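Local coordinates for protein alpha-toxin (Clostridium novyi, PDB 2VK9) that is a clostridial toxin whose N-terminal helical bundle packs against a catalytic domain of the GT-A glycosyltransferase fold, at residues E20-L25 / D57-K62; T4-M9 / A29-N34; S78-L83 / Y488-N493. All blocks are in the same frame, centred on the assembly; numbering follows the deposited sequence.

Interaction 1: E20-L25 / D57-K62; sequences EPEYNL and DNYQTK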
loop_
_atom_site.group_PDB
_atom_site.type_symbol
_atom_site.label_atom_id
_atom_site.label_comp_id
_atom_site.label_asym_id
_atom_site.label_seq_id
_atom_site.Cartn_x
_atom_site.Cartn_y
_atom_site.Cartn_z
ATOM N N GLU A 20 33.530 15.534 -26.499
ATOM C CA GLU A 20 32.815 14.528 -27.266
ATOM C C GLU A 20 31.466 15.099 -27.739
ATOM O O GLU A 20 30.914 16.001 -27.097
ATOM C CB GLU A 20 32.618 13.259 -26.440
ATOM C CG GLU A 20 33.895 12.672 -25.823
ATOM C CD GLU A 20 34.158 13.147 -24.382
ATOM O OE1 GLU A 20 34.592 12.315 -23.550
ATOM O OE2 GLU A 20 33.927 14.340 -24.073
ATOM N N PRO A 21 30.953 14.616 -28.893
ATOM C CA PRO A 21 29.619 15.040 -29.327
ATOM C C PRO A 21 28.528 14.874 -28.262
ATOM O O PRO A 21 27.740 15.800 -28.062
ATOM C CB PRO A 21 29.339 14.165 -30.559
ATOM C CG PRO A 21 30.422 13.171 -30.617
ATOM C CD PRO A 21 31.584 13.724 -29.880
ATOM N N GLU A 22 28.490 13.735 -27.572
ATOM C CA GLU A 22 27.490 13.529 -26.506
ATOM C C GLU A 22 27.698 14.382 -25.240
ATOM O O GLU A 22 26.774 14.545 -24.442
ATOM C CB GLU A 22 27.281 12.040 -26.164
ATOM C CG GLU A 22 28.504 11.158 -26.257
ATOM C CD GLU A 22 28.863 10.768 -27.689
ATOM O OE1 GLU A 22 27.987 10.286 -28.442
ATOM O OE2 GLU A 22 30.042 10.934 -28.059
ATOM N N TYR A 23 28.903 14.925 -25.072
ATOM C CA TYR A 23 29.182 15.924 -24.040
ATOM C C TYR A 23 28.614 17.266 -24.472
ATOM O O TYR A 23 27.981 17.953 -23.675
ATOM C CB TYR A 23 30.690 16.020 -23.774
ATOM C CG TYR A 23 31.146 17.059 -22.747
ATOM C CD1 TYR A 23 30.399 17.332 -21.596
ATOM C CD2 TYR A 23 32.354 17.746 -22.920
ATOM C CE1 TYR A 23 30.833 18.272 -20.665
ATOM C CE2 TYR A 23 32.795 18.683 -21.990
ATOM C CZ TYR A 23 32.031 18.935 -20.867
ATOM O OH TYR A 23 32.465 19.856 -19.947
ATOM N N ASN A 24 28.827 17.634 -25.734
ATOM C CA ASN A 24 28.209 18.850 -26.283
ATOM C C ASN A 24 26.674 18.846 -26.206
ATOM O O ASN A 24 26.056 19.892 -25.950
ATOM C CB ASN A 24 28.670 19.107 -27.721
ATOM C CG ASN A 24 30.093 19.636 -27.802
ATOM O OD1 ASN A 24 30.529 20.471 -26.991
ATOM N ND2 ASN A 24 30.823 19.162 -28.797
ATOM N N LEU A 25 26.069 17.673 -26.429
ATOM C CA LEU A 25 24.623 17.511 -26.294
ATOM C C LEU A 25 24.121 17.976 -24.921
ATOM O O LEU A 25 23.140 18.722 -24.845
ATOM C CB LEU A 25 24.188 16.066 -26.569
ATOM C CG LEU A 25 24.148 15.591 -28.026
ATOM C CD1 LEU A 25 23.472 14.234 -28.123
ATOM C CD2 LEU A 25 23.452 16.581 -28.931
ATOM N N ASP A 57 23.406 10.089 -18.536
ATOM C CA ASP A 57 23.466 8.628 -18.588
ATOM C C ASP A 57 24.161 8.158 -19.858
ATOM O O ASP A 57 25.100 7.367 -19.782
ATOM C CB ASP A 57 22.064 8.011 -18.503
ATOM C CG ASP A 57 21.686 7.569 -17.091
ATOM O OD1 ASP A 57 22.563 7.038 -16.371
ATOM O OD2 ASP A 57 20.502 7.741 -16.702
ATOM N N ASN A 58 23.704 8.654 -21.009
ATOM C CA ASN A 58 24.296 8.318 -22.305
ATOM C C ASN A 58 25.808 8.541 -22.349
ATOM O O ASN A 58 26.559 7.687 -22.854
ATOM C CB ASN A 58 23.643 9.112 -23.443
ATOM C CG ASN A 58 22.220 8.661 -23.747
ATOM O OD1 ASN A 58 21.724 7.667 -23.207
ATOM N ND2 ASN A 58 21.556 9.402 -24.623
ATOM N N TYR A 59 26.250 9.686 -21.824
ATOM C CA TYR A 59 27.670 9.985 -21.762
ATOM C C TYR A 59 28.391 8.958 -20.900
ATOM O O TYR A 59 29.342 8.328 -21.354
ATOM C CB TYR A 59 27.945 11.397 -21.238
ATOM C CG TYR A 59 29.429 11.694 -21.205
ATOM C CD1 TYR A 59 30.057 12.313 -22.283
ATOM C CD2 TYR A 59 30.215 11.311 -20.111
ATOM C CE1 TYR A 59 31.411 12.567 -22.261
ATOM C CE2 TYR A 59 31.565 11.558 -20.087
ATOM C CZ TYR A 59 32.160 12.184 -21.163
ATOM O OH TYR A 59 33.511 12.428 -21.147
ATOM N N GLN A 60 27.922 8.792 -19.666
ATOM C CA GLN A 60 28.529 7.876 -18.707
ATOM C C GLN A 60 28.503 6.427 -19.178
ATOM O O GLN A 60 29.284 5.586 -18.720
ATOM C CB GLN A 60 27.815 7.981 -17.372
ATOM C CG GLN A 60 28.012 9.295 -16.689
ATOM C CD GLN A 60 27.451 9.306 -15.294
ATOM O OE1 GLN A 60 26.389 8.734 -15.025
ATOM N NE2 GLN A 60 28.157 9.970 -14.388
ATOM N N THR A 61 27.592 6.130 -20.089
ATOM C CA THR A 61 27.503 4.796 -20.626
ATOM C C THR A 61 28.522 4.612 -21.741
ATOM O O THR A 61 29.250 3.619 -21.756
ATOM C CB THR A 61 26.071 4.489 -21.063
ATOM O OG1 THR A 61 25.295 4.233 -19.885
ATOM C CG2 THR A 61 26.012 3.274 -22.006
ATOM N N LYS A 62 28.580 5.575 -22.659
ATOM C CA LYS A 62 29.520 5.507 -23.764
ATOM C C LYS A 62 30.972 5.581 -23.291
ATOM O O LYS A 62 31.839 4.904 -23.837
ATOM C CB LYS A 62 29.241 6.591 -24.798
ATOM C CG LYS A 62 30.132 6.467 -26.007
ATOM C CD LYS A 62 29.508 7.021 -27.252
ATOM C CE LYS A 62 30.291 6.526 -28.459
ATOM N NZ LYS A 62 29.929 7.291 -29.684
#
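Glu20 and Tyr59 meet at about a right angle, the carboxylate turned 87° against the phenol ring, and a hydrogen bond joins them. The Tyr59 OH donates to Glu20 OE1 over 2.6 Å, meeting that oxygen from above the carboxylate plane. In Glu20 a chi2 of 94° bends the chain at CG and turns CD toward the phenol, while OE2 comes to the edge of the ring, in its plane, 3.6 Å from Tyr59 CE1. Tyr59 holds CG anti to the backbone N, and the far end of its side chain comes nearer to helix 21-35. Tyrosine suits this place because its ring is buried between the helices while its hydroxyl keeps polar partners: the same OH also bonds Ser66 OG. Arg68 forms a salt bridge with Glu20 OE2, so the two oxygens of the carboxylate serve different groups.

Beside this pair lie one apolar contact and one long ion pair. Tyr23 CB approaches the Tyr59 ring obliquely, 3.8 Å from its CE1, and the ring of Tyr23 leads away from the contact. At the more open side Glu22 and Lys62 cross at about a right angle, with Glu22 OE1 3.8 Å from Lys62 NZ. This is a long salt bridge, of the kind two flexible charged chains make at a surface; Glu22 OE2 has a firmer partner in Tyr63 OH.

The two segments run antiparallel, their axes 9.4 Å apart at an angle of 161°, as in neighbouring members of a helical bundle. Glu20 is the N-cap of helix 21-35, whose first turn here lies alongside the last turn of helix 42-62. Helix 69-90 also packs here, its Asn69 and Leu72 touching the Tyr59 side chain.

Interaction 2: T4-M9 / A29-N34; sequences TREQLM and ALENFN
The carbonyl oxygen of Thr4 takes a hydrogen bond from the side-chain amide of Asn34, with ND2 3.3 Å away and an N-H...O angle of 158°. The oxygen lies close to the amide plane of Asn34, but the donor is tilted from the plane of the carbonyl. Asparagine fits here because its short amide can reach, from the helix surface, a main-chain oxygen of the extended start, Thr4-Arg5. The same oxygen rests on Leu30, 3.6 Å from CD1, so the polar bond is bordered by hydrocarbon.

Leu30 is the apolar centre of the contact. Its CG stands anti to the backbone N (chi1 -174°). Of its two methyl groups CD2 does most of the touching: it lies 3.8 Å from Glu6 CA and 3.7 Å from Met9 CB. Met9 is bent at chi2 and chi3, and its CE lies 3.8 Å from the same Leu30 CD2. A flexible, unbranched side chain can fold over a leucine in this way.

The segment 4-9 thus packs the start of the chain onto helix 21-35 of the N-terminal helical domain, before the chain enters that helix. Residues 6-9 have helical backbone angles, and Met9 N bonds to Arg5 O. Phe75 of helix 69-90 touches both Met9 and Leu30, extending the apolar layer into the bundle.

Toward the outside, Glu6, extended beyond CG, crosses Glu31 obliquely. Their carboxylates, planes 62° apart, bring Glu6 OE1 to 3.1 Å from Glu31 OE2. Both atoms are acceptors, so this is a close approach of like charges and not a bond; at this resolution no more can be read from the distance.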
loop_
_atom_site.group_PDB
_atom_site.type_symbol
_atom_site.label_atom_id
_atom_site.label_comp_id
_atom_site.label_asym_id
_atom_site.label_seq_id
_atom_site.Cartn_x
_atom_site.Cartn_y
_atom_site.Cartn_z
ATOM N N THR A 4 23.312 25.195 -12.661
ATOM C CA THR A 4 24.544 25.911 -12.983
ATOM C C THR A 4 24.616 26.387 -14.437
ATOM O O THR A 4 23.894 25.891 -15.300
ATOM C CB THR A 4 25.778 25.062 -12.631
ATOM O OG1 THR A 4 25.746 23.862 -13.401
ATOM C CG2 THR A 4 25.840 24.728 -11.134
ATOM N N ARG A 5 25.490 27.357 -14.690
ATOM C CA ARG A 5 25.657 27.944 -16.016
ATOM C C ARG A 5 26.515 27.033 -16.913
ATOM O O ARG A 5 27.307 26.250 -16.402
ATOM C CB ARG A 5 26.222 29.357 -15.829
ATOM C CG ARG A 5 27.339 29.824 -16.741
ATOM C CD ARG A 5 28.246 30.791 -15.953
ATOM N NE ARG A 5 29.000 31.718 -16.808
ATOM C CZ ARG A 5 30.190 32.231 -16.487
ATOM N NH1 ARG A 5 30.769 31.899 -15.335
ATOM N NH2 ARG A 5 30.811 33.064 -17.321
ATOM N N GLU A 6 26.328 27.107 -18.233
ATOM C CA GLU A 6 27.055 26.244 -19.191
ATOM C C GLU A 6 28.571 26.401 -19.120
ATOM O O GLU A 6 29.303 25.424 -19.218
ATOM C CB GLU A 6 26.594 26.478 -20.636
ATOM C CG GLU A 6 27.209 25.494 -21.645
ATOM C CD GLU A 6 27.289 26.021 -23.075
ATOM O OE1 GLU A 6 27.078 27.228 -23.302
ATOM O OE2 GLU A 6 27.581 25.222 -23.989
ATOM N N GLN A 7 29.034 27.637 -18.977
ATOM C CA GLN A 7 30.453 27.923 -18.786
ATOM C C GLN A 7 30.914 27.350 -17.445
ATOM O O GLN A 7 31.974 26.735 -17.343
ATOM C CB GLN A 7 30.685 29.435 -18.798
ATOM C CG GLN A 7 29.783 30.217 -19.750
ATOM C CD GLN A 7 30.214 30.089 -21.209
ATOM O OE1 GLN A 7 31.354 30.435 -21.569
ATOM N NE2 GLN A 7 29.298 29.598 -22.061
ATOM N N LEU A 8 30.073 27.567 -16.479
ATOM C CA LEU A 8 30.305 27.086 -15.121
ATOM C C LEU A 8 30.463 25.570 -15.091
ATOM O O LEU A 8 31.184 25.078 -14.324
ATOM C CB LEU A 8 29.159 27.514 -14.199
ATOM C CG LEU A 8 29.277 27.093 -12.732
ATOM C CD1 LEU A 8 30.495 27.737 -12.087
ATOM C CD2 LEU A 8 28.009 27.444 -11.967
ATOM N N MET A 9 29.707 24.966 -15.940
ATOM C CA MET A 9 29.711 23.513 -16.087
ATOM C C MET A 9 31.076 22.947 -16.519
ATOM O O MET A 9 31.281 21.735 -16.496
ATOM C CB MET A 9 28.612 23.091 -17.057
ATOM C CG MET A 9 28.844 21.759 -17.716
ATOM S SD MET A 9 28.402 20.416 -16.632
ATOM C CE MET A 9 26.790 20.066 -17.313
ATOM N N ALA A 29 21.783 21.233 -24.077
ATOM C CA ALA A 29 20.581 21.114 -23.273
ATOM C C ALA A 29 20.661 21.988 -22.016
ATOM O O ALA A 29 19.667 22.598 -21.619
ATOM C CB ALA A 29 20.325 19.677 -22.919
ATOM N N LEU A 30 21.838 22.066 -21.402
ATOM C CA LEU A 30 22.036 22.968 -20.279
ATOM C C LEU A 30 21.964 24.429 -20.713
ATOM O O LEU A 30 21.494 25.282 -19.961
ATOM C CB LEU A 30 23.366 22.701 -19.580
ATOM C CG LEU A 30 23.550 23.526 -18.303
ATOM C CD1 LEU A 30 22.531 23.128 -17.255
ATOM C CD2 LEU A 30 24.945 23.403 -17.754
ATOM N N GLU A 31 22.438 24.709 -21.923
ATOM C CA GLU A 31 22.414 26.057 -22.482
ATOM C C GLU A 31 20.977 26.563 -22.593
ATOM O O GLU A 31 20.650 27.653 -22.117
ATOM C CB GLU A 31 23.107 26.062 -23.854
ATOM C CG GLU A 31 23.030 27.363 -24.649
ATOM C CD GLU A 31 24.008 28.411 -24.161
ATOM O OE1 GLU A 31 23.856 28.898 -23.010
ATOM O OE2 GLU A 31 24.928 28.750 -24.940
ATOM N N ASN A 32 20.126 25.749 -23.211
ATOM C CA ASN A 32 18.734 26.105 -23.451
ATOM C C ASN A 32 17.857 26.075 -22.205
ATOM O O ASN A 32 16.979 26.917 -22.059
ATOM C CB ASN A 32 18.139 25.225 -24.554
ATOM C CG ASN A 32 18.792 25.473 -25.917
ATOM O OD1 ASN A 32 19.016 26.625 -26.324
ATOM N ND2 ASN A 32 19.095 24.389 -26.630
ATOM N N PHE A 33 18.099 25.122 -21.307
ATOM C CA PHE A 33 17.321 25.035 -20.076
ATOM C C PHE A 33 17.387 26.326 -19.262
ATOM O O PHE A 33 16.370 26.783 -18.741
ATOM C CB PHE A 33 17.745 23.840 -19.215
ATOM C CG PHE A 33 16.975 23.719 -17.924
ATOM C CD1 PHE A 33 15.767 23.047 -17.882
ATOM C CD2 PHE A 33 17.458 24.284 -16.751
ATOM C CE1 PHE A 33 15.054 22.942 -16.691
ATOM C CE2 PHE A 33 16.743 24.185 -15.560
ATOM C CZ PHE A 33 15.550 23.513 -15.530
ATOM N N ASN A 34 18.574 26.916 -19.152
ATOM C CA ASN A 34 18.737 28.147 -18.378
ATOM C C ASN A 34 17.941 29.313 -18.954
ATOM O O ASN A 34 17.432 30.155 -18.210
ATOM C CB ASN A 34 20.215 28.519 -18.253
ATOM C CG ASN A 34 20.990 27.558 -17.368
ATOM O OD1 ASN A 34 20.467 27.030 -16.385
ATOM N ND2 ASN A 34 22.250 27.338 -17.711
#

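Interaction 3: S78-L83 / Y488-N493; sequences SLYSEL and YHFIKN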
loop_
_atom_site.group_PDB
_atom_site.type_symbol
_atom_site.label_atom_id
_atom_site.label_comp_id
_atom_site.label_asym_id
_atom_site.label_seq_id
_atom_site.Cartn_x
_atom_site.Cartn_y
_atom_site.Cartn_z
ATOM N N SER A 78 22.256 18.096 -9.015
ATOM C CA SER A 78 21.616 19.412 -8.979
ATOM C C SER A 78 20.297 19.421 -9.740
ATOM O O SER A 78 19.460 20.297 -9.523
ATOM C CB SER A 78 22.555 20.520 -9.483
ATOM O OG SER A 78 22.912 20.344 -10.845
ATOM N N LEU A 79 20.121 18.447 -10.631
ATOM C CA LEU A 79 18.833 18.210 -11.269
ATOM C C LEU A 79 17.786 17.808 -10.224
ATOM O O LEU A 79 16.620 18.180 -10.330
ATOM C CB LEU A 79 18.955 17.123 -12.334
ATOM C CG LEU A 79 20.022 17.260 -13.417
ATOM C CD1 LEU A 79 20.043 16.000 -14.274
ATOM C CD2 LEU A 79 19.803 18.494 -14.278
ATOM N N TYR A 80 18.220 17.048 -9.220
ATOM C CA TYR A 80 17.368 16.630 -8.119
ATOM C C TYR A 80 16.985 17.827 -7.262
ATOM O O TYR A 80 15.834 17.972 -6.852
ATOM C CB TYR A 80 18.083 15.600 -7.242
ATOM C CG TYR A 80 18.532 14.334 -7.946
ATOM C CD1 TYR A 80 17.827 13.825 -9.035
ATOM C CD2 TYR A 80 19.644 13.622 -7.492
ATOM C CE1 TYR A 80 18.230 12.666 -9.666
ATOM C CE2 TYR A 80 20.045 12.457 -8.113
ATOM C CZ TYR A 80 19.334 11.987 -9.200
ATOM O OH TYR A 80 19.716 10.835 -9.834
ATOM N N SER A 81 17.963 18.680 -6.981
ATOM C CA SER A 81 17.722 19.888 -6.202
ATOM C C SER A 81 16.819 20.832 -6.963
ATOM O O SER A 81 16.067 21.595 -6.364
ATOM C CB SER A 81 19.036 20.585 -5.861
ATOM O OG SER A 81 19.710 19.877 -4.834
ATOM N N GLU A 82 16.902 20.776 -8.286
ATOM C CA GLU A 82 16.061 21.592 -9.132
ATOM C C GLU A 82 14.661 20.999 -9.169
ATOM O O GLU A 82 13.680 21.734 -9.219
ATOM C CB GLU A 82 16.654 21.705 -10.538
ATOM C CG GLU A 82 15.884 22.629 -11.476
ATOM C CD GLU A 82 16.116 24.116 -11.210
ATOM O OE1 GLU A 82 16.836 24.479 -10.243
ATOM O OE2 GLU A 82 15.577 24.933 -11.993
ATOM N N LEU A 83 14.578 19.670 -9.136
ATOM C CA LEU A 83 13.293 18.977 -9.074
ATOM C C LEU A 83 12.596 19.354 -7.774
ATOM O O LEU A 83 11.426 19.722 -7.783
ATOM C CB LEU A 83 13.495 17.464 -9.154
ATOM C CG LEU A 83 12.413 16.569 -9.763
ATOM C CD1 LEU A 83 12.903 15.155 -9.802
ATOM C CD2 LEU A 83 11.151 16.591 -8.979
ATOM N N TYR A 488 11.444 11.018 -8.907
ATOM C CA TYR A 488 12.523 11.852 -8.414
ATOM C C TYR A 488 13.830 11.661 -9.190
ATOM O O TYR A 488 14.620 12.602 -9.324
ATOM C CB TYR A 488 12.711 11.603 -6.916
ATOM C CG TYR A 488 13.745 12.467 -6.225
ATOM C CD1 TYR A 488 13.483 13.801 -5.898
ATOM C CD2 TYR A 488 14.982 11.932 -5.866
ATOM C CE1 TYR A 488 14.444 14.584 -5.245
ATOM C CE2 TYR A 488 15.941 12.699 -5.217
ATOM C CZ TYR A 488 15.668 14.014 -4.905
ATOM O OH TYR A 488 16.646 14.741 -4.263
ATOM N N HIS A 489 14.043 10.451 -9.707
ATOM C CA HIS A 489 15.260 10.127 -10.450
ATOM C C HIS A 489 15.054 10.077 -11.964
ATOM O O HIS A 489 15.916 9.570 -12.690
ATOM C CB HIS A 489 15.888 8.812 -9.953
ATOM C CG HIS A 489 16.600 8.932 -8.638
ATOM N ND1 HIS A 489 16.755 7.866 -7.777
ATOM C CD2 HIS A 489 17.184 9.993 -8.028
ATOM C CE1 HIS A 489 17.407 8.262 -6.698
ATOM N NE2 HIS A 489 17.681 9.549 -6.826
ATOM N N PHE A 490 13.924 10.598 -12.435
ATOM C CA PHE A 490 13.639 10.700 -13.869
ATOM C C PHE A 490 13.668 9.379 -14.642
ATOM O O PHE A 490 13.996 9.362 -15.824
ATOM C CB PHE A 490 14.600 11.678 -14.534
ATOM C CG PHE A 490 14.723 12.978 -13.824
ATOM C CD1 PHE A 490 15.813 13.233 -13.009
ATOM C CD2 PHE A 490 13.754 13.963 -13.981
ATOM C CE1 PHE A 490 15.938 14.447 -12.353
ATOM C CE2 PHE A 490 13.869 15.177 -13.321
ATOM C CZ PHE A 490 14.966 15.421 -12.508
ATOM N N ILE A 491 13.321 8.281 -13.979
ATOM C CA ILE A 491 13.283 6.973 -14.629
ATOM C C ILE A 491 11.869 6.378 -14.582
ATOM O O ILE A 491 10.915 7.070 -14.213
ATOM C CB ILE A 491 14.345 6.015 -14.037
ATOM C CG1 ILE A 491 14.132 5.821 -12.525
ATOM C CG2 ILE A 491 15.756 6.546 -14.356
ATOM C CD1 ILE A 491 15.288 5.150 -11.781
ATOM N N LYS A 492 11.734 5.114 -14.983
ATOM C CA LYS A 492 10.435 4.428 -14.982
ATOM C C LYS A 492 10.581 2.947 -14.671
ATOM O O LYS A 492 11.542 2.310 -15.100
ATOM C CB LYS A 492 9.691 4.632 -16.309
ATOM C CG LYS A 492 10.419 4.145 -17.563
ATOM C CD LYS A 492 9.761 4.698 -18.845
ATOM C CE LYS A 492 10.416 4.138 -20.123
ATOM N NZ LYS A 492 9.942 2.750 -20.448
ATOM N N ASN A 493 9.625 2.408 -13.916
ATOM C CA ASN A 493 9.599 0.982 -13.560
ATOM C C ASN A 493 10.806 0.472 -12.776
ATOM O O ASN A 493 11.128 -0.716 -12.853
ATOM C CB ASN A 493 9.397 0.107 -14.803
ATOM C CG ASN A 493 8.081 0.361 -15.479
ATOM O OD1 ASN A 493 7.205 1.025 -14.933
ATOM N ND2 ASN A 493 7.928 -0.169 -16.679
#
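Tyr80 is set among three aromatic residues of a distant part of the chain, Tyr488, His489 and Phe490, yet no hydrogen bond crosses the contact. Tyr80, Tyr488 and His489 form an aromatic cluster where helix 69-90 of the N-terminal helical domain meets the loop that follows helix 477-488, some 400 residues later. The rings of Tyr80 and Tyr488 are nearly parallel, 24° apart, but slid so far that they barely overlap, with centroids 5.2 Å apart; Tyr488 CZ instead lies 3.7 Å from Tyr80 CB. The plane of the His489 ring is oblique to that of Tyr80, at 49°.

Tyr80 suits this place because its flat ring meets His489 NE2 over a face and Phe490 CE1 at its edge, near the ring plane. Phe490 has a left-handed helical backbone (phi 58°) just after the helix ends at Tyr488, and its ring contacts helix 69-90. It also reaches helix 42-62, where Leu49 and Asn53 touch it and the ring of Tyr46 meets it. Within the contact it lies against Leu79, whose O is at the ring edge. Leu83 and Phe490 reach toward each other tip to tip, Leu83 CD1 standing 3.4 Å from Phe490 CZ.

How the interactions relate
Interactions 1 and 2 share helix 21-35, using its first turn and a later part respectively, and touch where the Tyr23 hydroxyl approaches the Met9 carbonyl. Both are partly buried, and both mix apolar contacts with charged groups toward the outside: a long salt bridge in interaction 1, a pair of like charges in interaction 2. Interaction 3 is a buried contact nearer the centre of the chain and is carried by aromatic and aliphatic groups without a hydrogen bond. It touches interaction 2 through Phe33 and Glu82. The first two hold parts of the N-terminal region to one another, whereas the third joins helix 69-90 to a loop far along the sequence.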